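HepC.19480.a.B1 (Helicobacter pylori, PDB 6MTZ) is of unknown function but probably belongs to the DHH/DHHA1 phosphoesterases, metal-dependent enzymes that hydrolyse phosphoester bonds. Local coordinates at residues A[121-124]-A[125-129]; A[145-148]-A[149-153]; A[166-169]-A[170-174]; A[213-216]-A[217-221]. All coordinates share one frame; numbering follows the deposited sequence.

Contact 1: residues A[121-124]-A[125-129]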
# COMPACT_ATOMS: atom_id res chain seq x y z
N THR A 121 -15.13 -16.31 11.81
CA THR A 121 -14.04 -17.08 11.20
C THR A 121 -14.48 -17.86 9.98
O THR A 121 -13.63 -18.48 9.32
CB THR A 121 -13.43 -18.05 12.23
OG1 THR A 121 -14.40 -19.05 12.58
CG2 THR A 121 -13.00 -17.30 13.48
N ASN A 122 -15.76 -17.87 9.65
CA ASN A 122 -16.28 -18.69 8.57
C ASN A 122 -16.37 -17.96 7.23
O ASN A 122 -16.78 -18.57 6.24
CB ASN A 122 -17.65 -19.23 8.97
CG ASN A 122 -17.57 -20.14 10.17
OD1 ASN A 122 -16.70 -21.01 10.24
ND2 ASN A 122 -18.46 -19.93 11.13
N ARG A 123 -16.02 -16.68 7.17
CA ARG A 123 -16.09 -15.89 5.95
C ARG A 123 -14.80 -15.11 5.78
O ARG A 123 -14.11 -14.80 6.76
CB ARG A 123 -17.27 -14.90 5.95
CG ARG A 123 -18.64 -15.52 5.68
CD ARG A 123 -19.74 -14.49 5.83
NE ARG A 123 -19.92 -14.08 7.22
CZ ARG A 123 -20.52 -12.96 7.60
NH1 ARG A 123 -21.01 -12.12 6.70
NH2 ARG A 123 -20.63 -12.67 8.90
N CYS A 124 -14.47 -14.79 4.54
CA CYS A 124 -13.37 -13.87 4.33
C CYS A 124 -13.80 -12.47 4.73
O CYS A 124 -15.00 -12.17 4.84
CB CYS A 124 -12.91 -13.89 2.87
SG CYS A 124 -14.04 -13.02 1.74
N ALA A 125 -12.81 -11.61 4.97
CA ALA A 125 -13.12 -10.25 5.40
C ALA A 125 -13.91 -9.50 4.34
O ALA A 125 -14.83 -8.74 4.68
CB ALA A 125 -11.83 -9.50 5.74
N THR A 126 -13.59 -9.71 3.06
CA THR A 126 -14.32 -9.01 2.00
C THR A 126 -15.82 -9.30 2.05
O THR A 126 -16.64 -8.39 1.90
CB THR A 126 -13.74 -9.37 0.64
OG1 THR A 126 -12.43 -8.81 0.54
CG2 THR A 126 -14.58 -8.76 -0.48
N LYS A 127 -16.20 -10.56 2.30
CA LYS A 127 -17.62 -10.89 2.33
C LYS A 127 -18.29 -10.29 3.56
O LYS A 127 -19.41 -9.77 3.48
CB LYS A 127 -17.82 -12.40 2.29
CG LYS A 127 -19.29 -12.82 2.17
CD LYS A 127 -19.41 -14.26 1.62
CE LYS A 127 -20.87 -14.65 1.36
NZ LYS A 127 -21.02 -16.12 1.12
N ILE A 128 -17.60 -10.32 4.71
CA ILE A 128 -18.11 -9.65 5.91
C ILE A 128 -18.33 -8.16 5.64
O ILE A 128 -19.40 -7.62 5.95
CB ILE A 128 -17.16 -9.87 7.10
CG1 ILE A 128 -16.98 -11.36 7.41
CG2 ILE A 128 -17.68 -9.13 8.33
CD1 ILE A 128 -15.90 -11.62 8.44
N VAL A 129 -17.33 -7.48 5.06
CA VAL A 129 -17.49 -6.07 4.72
C VAL A 129 -18.71 -5.87 3.82
O VAL A 129 -19.54 -4.99 4.05
CB VAL A 129 -16.23 -5.51 4.04
CG1 VAL A 129 -16.49 -4.08 3.52
CG2 VAL A 129 -15.06 -5.52 5.02
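Cys124 caps the first turn of helix 125-136 and does so with sulfur: Lys127 N donates to Cys124 SG at 3.3 Å with an N-H...S angle of 153°, an N-cap in which a thiol stands where serine, threonine or aspartate is more familiar. The torsion that allows it is chi1 of 75°, which sets SG between the backbone N and the carbonyl carbon and turns it over the start of the helix, with Thr126 CB 3.8 Å from SG. The carbonyl of the same residue works too. Ile128 N reaches Cys124 O at 3.2 Å, nearly straight at 172° and in the carbonyl plane, while a second bond to that oxygen from Lys127 N is weak.

Arg123, one residue earlier, packs on Ile128 CG1 with both its CB and its guanidinium. Its chain bends at chi3 and brings the guanidinium across Ile128, whose CG1 sits over the centre of one face, 3.9 Å above the plane; Arg123 CD packs against Lys127 CG at 4.0 Å. What fixes its orientation there is a pair of salt bridges, NE to Asp120 and NH1 to Glu131. Lys127 crosses Arg123 at about a right angle and carries its amine away to Glu153. The first helical N-H groups, Ala125 N and Thr126 N, are taken by Asp20, which lies in what is probably the DxD motif of a DHH phosphoesterase, so this cap probably borders the active site. Ile128 CG1 also comes within 3.3 Å of Cys124 O.

Contact 2: residues A[145-148]-A[149-153]. With EDO (1,2-ethanediol), chain C.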
# COMPACT_ATOMS: atom_id res chain seq x y z
N THR A 145 -23.91 -4.40 -8.87
CA THR A 145 -24.11 -5.56 -8.00
C THR A 145 -23.95 -6.87 -8.77
O THR A 145 -23.47 -7.86 -8.21
CB THR A 145 -25.48 -5.47 -7.34
OG1 THR A 145 -25.56 -4.26 -6.57
CG2 THR A 145 -25.69 -6.66 -6.41
N THR A 146 -24.31 -6.89 -10.05
CA THR A 146 -24.28 -8.15 -10.77
C THR A 146 -22.86 -8.67 -10.99
O THR A 146 -22.68 -9.87 -11.19
CB THR A 146 -25.02 -8.01 -12.11
OG1 THR A 146 -24.45 -6.94 -12.86
CG2 THR A 146 -26.48 -7.67 -11.86
N TRP A 147 -21.84 -7.80 -10.96
CA TRP A 147 -20.47 -8.31 -10.91
C TRP A 147 -19.85 -8.22 -9.53
O TRP A 147 -18.97 -9.03 -9.21
CB TRP A 147 -19.57 -7.59 -11.93
CG TRP A 147 -19.38 -6.10 -11.74
CD1 TRP A 147 -20.04 -5.11 -12.40
CD2 TRP A 147 -18.45 -5.45 -10.86
NE1 TRP A 147 -19.60 -3.88 -11.97
CE2 TRP A 147 -18.62 -4.06 -11.04
CE3 TRP A 147 -17.51 -5.91 -9.94
CZ2 TRP A 147 -17.86 -3.13 -10.34
CZ3 TRP A 147 -16.76 -4.97 -9.23
CH2 TRP A 147 -16.95 -3.60 -9.43
N LEU A 148 -20.32 -7.31 -8.68
CA LEU A 148 -19.68 -7.13 -7.38
C LEU A 148 -19.91 -8.34 -6.47
O LEU A 148 -18.97 -8.82 -5.82
CB LEU A 148 -20.17 -5.84 -6.73
CG LEU A 148 -19.55 -5.56 -5.35
CD1 LEU A 148 -18.02 -5.55 -5.43
CD2 LEU A 148 -20.05 -4.25 -4.80
N GLU A 149 -21.14 -8.87 -6.44
CA GLU A 149 -21.39 -10.02 -5.56
C GLU A 149 -20.64 -11.26 -6.03
O GLU A 149 -20.08 -11.98 -5.20
CB GLU A 149 -22.89 -10.29 -5.41
CG GLU A 149 -23.57 -9.23 -4.55
CD GLU A 149 -25.05 -9.50 -4.30
OE1 GLU A 149 -25.57 -10.52 -4.79
OE2 GLU A 149 -25.69 -8.67 -3.62
N PRO A 150 -20.58 -11.56 -7.34
CA PRO A 150 -19.70 -12.66 -7.78
C PRO A 150 -18.24 -12.44 -7.41
O PRO A 150 -17.55 -13.39 -7.00
CB PRO A 150 -19.91 -12.67 -9.29
CG PRO A 150 -21.32 -12.23 -9.44
CD PRO A 150 -21.44 -11.11 -8.44
N LEU A 151 -17.74 -11.22 -7.55
CA LEU A 151 -16.36 -10.94 -7.16
C LEU A 151 -16.15 -11.20 -5.68
O LEU A 151 -15.14 -11.79 -5.27
CB LEU A 151 -15.99 -9.51 -7.54
CG LEU A 151 -14.51 -9.09 -7.47
CD1 LEU A 151 -14.25 -7.92 -8.40
CD2 LEU A 151 -14.10 -8.69 -6.06
N VAL A 152 -17.10 -10.76 -4.84
CA VAL A 152 -17.00 -11.01 -3.41
C VAL A 152 -16.96 -12.50 -3.13
O VAL A 152 -16.10 -12.98 -2.38
CB VAL A 152 -18.16 -10.32 -2.67
CG1 VAL A 152 -18.26 -10.84 -1.24
CG2 VAL A 152 -17.94 -8.81 -2.69
N GLU A 153 -17.88 -13.25 -3.74
CA GLU A 153 -17.94 -14.69 -3.49
C GLU A 153 -16.66 -15.39 -3.96
O GLU A 153 -16.18 -16.32 -3.30
CB GLU A 153 -19.18 -15.27 -4.19
CG GLU A 153 -19.47 -16.72 -3.79
CD GLU A 153 -19.88 -16.88 -2.31
OE1 GLU A 153 -20.24 -15.87 -1.65
OE2 GLU A 153 -19.83 -18.02 -1.81
C1 EDO C . -21.86 -12.24 -2.35
O1 EDO C . -21.82 -13.67 -2.49
C2 EDO C . -21.66 -11.85 -0.89
O2 EDO C . -22.91 -11.55 -0.26
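Val152 N to Leu148 O, at 2.9 Å, is the shortest of three backbone bonds that join these two turns of helix 145-159. Leu151 N to Trp147 O follows at 3.0 Å, and Glu149 N meets Thr145 O almost straight, at 175°. The bond that would come between the last two is missing because Pro150 has no N-H. Thr146 O faces the proline ring instead, with Pro150 CG 3.2 Å from it, and the helix is kinked at this point.

Glu153 OE1 is held first by a salt bridge to Lys127 NZ. A 1,2-ethanediol, probably from the crystallisation liquor, donates from O1 to the same oxygen at 2.8 Å, and its C2 rests on Val152 CG1. Glu131 holds the diol as well. Thr145 and Glu149 run side by side. For Thr145 a chi1 of -59° (to OG1) puts CG2 anti to the backbone N and against the Glu149 carboxylate, a packing contact 3.4 Å from OE2; the hydrogen bond of OE2 is with Tyr130 OH.

Two i to i+4 pairs make up the apolar flank. Leu151 CD1 meets the six-membered ring of Trp147 at its edge, near the ring plane and 4.0 Å from CZ3, while Leu148 CB covers the rim of one indole face. Leu148 CD1 and Val152 CG2 pack more loosely.

Trp147, Leu148 and Val152 all turn to helix 19-29, through Leu26 and Val27. Helix 125-136 covers Thr145, Leu148 and Val152, and Tyr166, ahead of helix 168-180, leans on Pro150.

Contact 3: residues A[166-169]-A[170-174]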
# COMPACT_ATOMS: atom_id res chain seq x y z
N TYR A 166 -17.83 -20.99 -5.62
CA TYR A 166 -17.88 -20.17 -6.82
C TYR A 166 -16.58 -19.40 -7.00
O TYR A 166 -16.06 -18.83 -6.05
CB TYR A 166 -19.05 -19.19 -6.76
CG TYR A 166 -19.02 -18.21 -7.91
CD1 TYR A 166 -19.60 -18.52 -9.13
CD2 TYR A 166 -18.39 -16.97 -7.79
CE1 TYR A 166 -19.58 -17.63 -10.19
CE2 TYR A 166 -18.34 -16.09 -8.84
CZ TYR A 166 -18.94 -16.42 -10.04
OH TYR A 166 -18.91 -15.55 -11.08
N GLY A 167 -16.08 -19.40 -8.23
CA GLY A 167 -14.92 -18.59 -8.57
C GLY A 167 -13.61 -19.03 -7.95
O GLY A 167 -12.67 -18.24 -7.90
N PHE A 168 -13.51 -20.28 -7.48
CA PHE A 168 -12.32 -20.71 -6.76
C PHE A 168 -11.06 -20.58 -7.62
O PHE A 168 -10.08 -19.94 -7.22
CB PHE A 168 -12.49 -22.15 -6.28
CG PHE A 168 -11.24 -22.75 -5.70
CD1 PHE A 168 -10.82 -22.42 -4.42
CD2 PHE A 168 -10.49 -23.66 -6.43
CE1 PHE A 168 -9.67 -22.98 -3.88
CE2 PHE A 168 -9.34 -24.22 -5.90
CZ PHE A 168 -8.93 -23.88 -4.62
N GLU A 169 -11.05 -21.21 -8.80
CA GLU A 169 -9.82 -21.20 -9.61
C GLU A 169 -9.44 -19.79 -10.06
O GLU A 169 -8.26 -19.42 -10.02
CB GLU A 169 -9.98 -22.13 -10.82
CG GLU A 169 -10.17 -23.61 -10.44
CD GLU A 169 -8.92 -24.20 -9.80
OE1 GLU A 169 -9.03 -25.29 -9.20
OE2 GLU A 169 -7.84 -23.59 -9.91
N LEU A 170 -10.42 -18.99 -10.48
CA LEU A 170 -10.13 -17.59 -10.82
C LEU A 170 -9.61 -16.81 -9.61
O LEU A 170 -8.74 -15.94 -9.76
CB LEU A 170 -11.39 -16.93 -11.38
CG LEU A 170 -11.33 -15.44 -11.71
CD1 LEU A 170 -10.37 -15.17 -12.88
CD2 LEU A 170 -12.74 -14.94 -12.05
N GLY A 171 -10.13 -17.09 -8.41
CA GLY A 171 -9.63 -16.41 -7.22
C GLY A 171 -8.17 -16.68 -6.93
O GLY A 171 -7.45 -15.81 -6.42
N LYS A 172 -7.69 -17.89 -7.23
CA LYS A 172 -6.27 -18.16 -7.04
C LYS A 172 -5.43 -17.27 -7.95
O LYS A 172 -4.39 -16.74 -7.54
CB LYS A 172 -5.99 -19.65 -7.29
CG LYS A 172 -6.41 -20.54 -6.11
CD LYS A 172 -6.70 -21.99 -6.50
CE LYS A 172 -5.61 -22.60 -7.35
NZ LYS A 172 -5.83 -24.08 -7.54
N VAL A 173 -5.89 -17.07 -9.19
CA VAL A 173 -5.20 -16.15 -10.09
C VAL A 173 -5.18 -14.74 -9.50
O VAL A 173 -4.16 -14.04 -9.56
CB VAL A 173 -5.86 -16.17 -11.48
CG1 VAL A 173 -5.15 -15.15 -12.41
CG2 VAL A 173 -5.79 -17.55 -12.09
N CYS A 174 -6.30 -14.32 -8.90
CA CYS A 174 -6.37 -12.98 -8.34
C CYS A 174 -5.48 -12.84 -7.11
O CYS A 174 -4.87 -11.79 -6.90
CB CYS A 174 -7.82 -12.62 -8.00
SG CYS A 174 -8.88 -12.40 -9.44
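Gly167 occupies the N-cap position of helix 168-180 in a left-handed backbone conformation (phi 69°), and its carbonyl starts the helical bonding by accepting from Gly171 N at 2.8 Å. Phe168 O then takes Lys172 N at 3.1 Å, whereas the bonds to Glu169 O from Val173 N and Lys172 N are both weak.

The side chains that matter are Phe168, Glu169 and Lys172. Lys172 rises from the second turn with CD over one face of the Phe168 ring, 3.5 Å from both CZ and CE2, in a CH-pi type of packing. The bend at chi3 (49°) then turns CE and NZ toward Glu169: NZ forms a salt bridge to Glu169 OE2 at 3.1 Å, coming in on the syn side of the carboxylate but 26° out of its plane. The other carboxylate oxygen, Glu169 OE1, lies in the plane of the Phe168 ring at its edge. One lysine therefore covers the ring with CD and pairs its amine with the acid. Trp161 adds an edge-to-face contact to the same phenyl ring and also touches Lys172.

Leu170 points elsewhere, to Met154 of helix 145-159 and Tyr217 of helix 213-228. The whole is a first turn with glycine at the N-cap position, with an i to i+3 Glu-Lys salt bridge at the surface and an i to i+4 Phe-Lys contact beside it.

Contact 4: residues A[213-216]-A[217-221]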
# COMPACT_ATOMS: atom_id res chain seq x y z
N ALA A 213 -12.91 -18.40 -17.55
CA ALA A 213 -12.46 -17.22 -16.82
C ALA A 213 -11.08 -17.35 -16.16
O ALA A 213 -10.25 -16.44 -16.35
CB ALA A 213 -13.52 -16.84 -15.77
N PRO A 214 -10.77 -18.39 -15.39
CA PRO A 214 -9.43 -18.44 -14.75
C PRO A 214 -8.28 -18.34 -15.74
O PRO A 214 -7.37 -17.53 -15.56
CB PRO A 214 -9.44 -19.80 -14.02
CG PRO A 214 -10.89 -20.18 -13.89
CD PRO A 214 -11.57 -19.60 -15.09
N VAL A 215 -8.29 -19.16 -16.79
CA VAL A 215 -7.20 -19.14 -17.75
C VAL A 215 -7.23 -17.86 -18.57
O VAL A 215 -6.17 -17.30 -18.89
CB VAL A 215 -7.27 -20.38 -18.66
CG1 VAL A 215 -6.21 -20.28 -19.75
CG2 VAL A 215 -7.07 -21.64 -17.84
N ALA A 216 -8.42 -17.40 -18.95
CA ALA A 216 -8.52 -16.19 -19.76
C ALA A 216 -7.95 -15.00 -19.02
O ALA A 216 -7.18 -14.21 -19.58
CB ALA A 216 -9.97 -15.94 -20.15
N TYR A 217 -8.32 -14.84 -17.75
CA TYR A 217 -7.77 -13.74 -16.98
C TYR A 217 -6.28 -13.95 -16.75
O TYR A 217 -5.49 -13.01 -16.87
CB TYR A 217 -8.53 -13.60 -15.65
CG TYR A 217 -8.05 -12.44 -14.80
CD1 TYR A 217 -8.24 -11.13 -15.22
CD2 TYR A 217 -7.41 -12.65 -13.58
CE1 TYR A 217 -7.81 -10.06 -14.45
CE2 TYR A 217 -6.99 -11.59 -12.80
CZ TYR A 217 -7.19 -10.29 -13.25
OH TYR A 217 -6.78 -9.22 -12.48
N ASP A 218 -5.87 -15.19 -16.46
CA ASP A 218 -4.46 -15.46 -16.18
C ASP A 218 -3.57 -15.02 -17.34
O ASP A 218 -2.51 -14.41 -17.13
CB ASP A 218 -4.28 -16.95 -15.89
CG ASP A 218 -2.91 -17.26 -15.28
OD1 ASP A 218 -2.38 -16.42 -14.52
OD2 ASP A 218 -2.38 -18.35 -15.57
N ASN A 219 -3.98 -15.29 -18.58
CA ASN A 219 -3.15 -15.02 -19.75
C ASN A 219 -3.25 -13.57 -20.23
O ASN A 219 -2.43 -13.16 -21.06
CB ASN A 219 -3.53 -15.96 -20.89
CG ASN A 219 -3.03 -17.36 -20.67
OD1 ASN A 219 -2.04 -17.57 -19.97
ND2 ASN A 219 -3.71 -18.34 -21.26
N ASP A 220 -4.22 -12.80 -19.73
CA ASP A 220 -4.40 -11.40 -20.12
C ASP A 220 -3.77 -10.43 -19.15
O ASP A 220 -3.60 -9.26 -19.49
CB ASP A 220 -5.90 -11.03 -20.21
CG ASP A 220 -6.55 -11.45 -21.53
OD1 ASP A 220 -5.89 -12.10 -22.37
OD2 ASP A 220 -7.74 -11.13 -21.71
N LEU A 221 -3.42 -10.90 -17.95
CA LEU A 221 -3.09 -9.99 -16.85
C LEU A 221 -1.85 -9.15 -17.14
O LEU A 221 -1.83 -7.96 -16.84
CB LEU A 221 -2.90 -10.79 -15.57
CG LEU A 221 -2.45 -9.99 -14.35
CD1 LEU A 221 -3.39 -8.82 -14.07
CD2 LEU A 221 -2.39 -10.90 -13.16
O HOH W 1 -6.46 -14.61 -22.27
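Ala213 to Tyr217, Pro214 to Asp218 and Val215 to Asn219 are joined by successive i to i+4 backbone bonds, the first nearly straight at 171° and 2.9 Å from Tyr217 N to Ala213 O. The next one on is poor: Asp220 N reaches Ala216 O only weakly, at 3.3 Å with an angle of 126°, and also donates to Tyr217 O at 3.1 Å.

A water gives Ala216 O a further donor. It donates both to that oxygen, at 2.8 Å, and to Asp220 OD1, at 2.6 Å, tying the carboxylate to the carbonyl one turn back. Asp220 OD2 is fixed separately by Tyr207 OH. Asp218 turns its carboxylate away, and OD1 makes a salt bridge to Arg176.

Packing between the side chains is light. Val215 and Asn219 run side by side, with Val215 CG1 3.5 Å from Asn219 ND2. The helix itself brings Tyr217 CB to 3.4 Å from Ala213 O. With CG anti to the backbone N (chi1 -178°), the tyrosine ring is sent out from the helix. There it meets Val173 and Met177 of helix 168-180 and stacks edge-to-face with Tyr207, while its OH bonds to Leu200 O.

This is an amphipathic helix: the tyrosine face is buried against helix 168-180, and the opposing Val215-Asn219 flank is exposed, with a water-bridged i to i+4 turn at Ala216-Asp220.

Overall arrangement
Contact 1 is the buried one of the four, at a helix start beside the parallel sheet and the presumed active site; contacts 2, 3 and 4 are partly buried turns in the helices that follow. Contacts 1 and 3 both have an N-cap residue, but only Cys124 caps with its side chain, while Gly167 contributes a positive-phi backbone. Contacts 2 and 4 lie within helices, where bonding is interrupted by a proline or weak and accompanied by a bridging water. Only successive contacts touch: 1 and 2 through the Lys127-Glu153 salt bridge and Val152 against Thr126, the others by packing between their helices. Contacts 3 and 4 are the closest pair, centres about 10 Å apart.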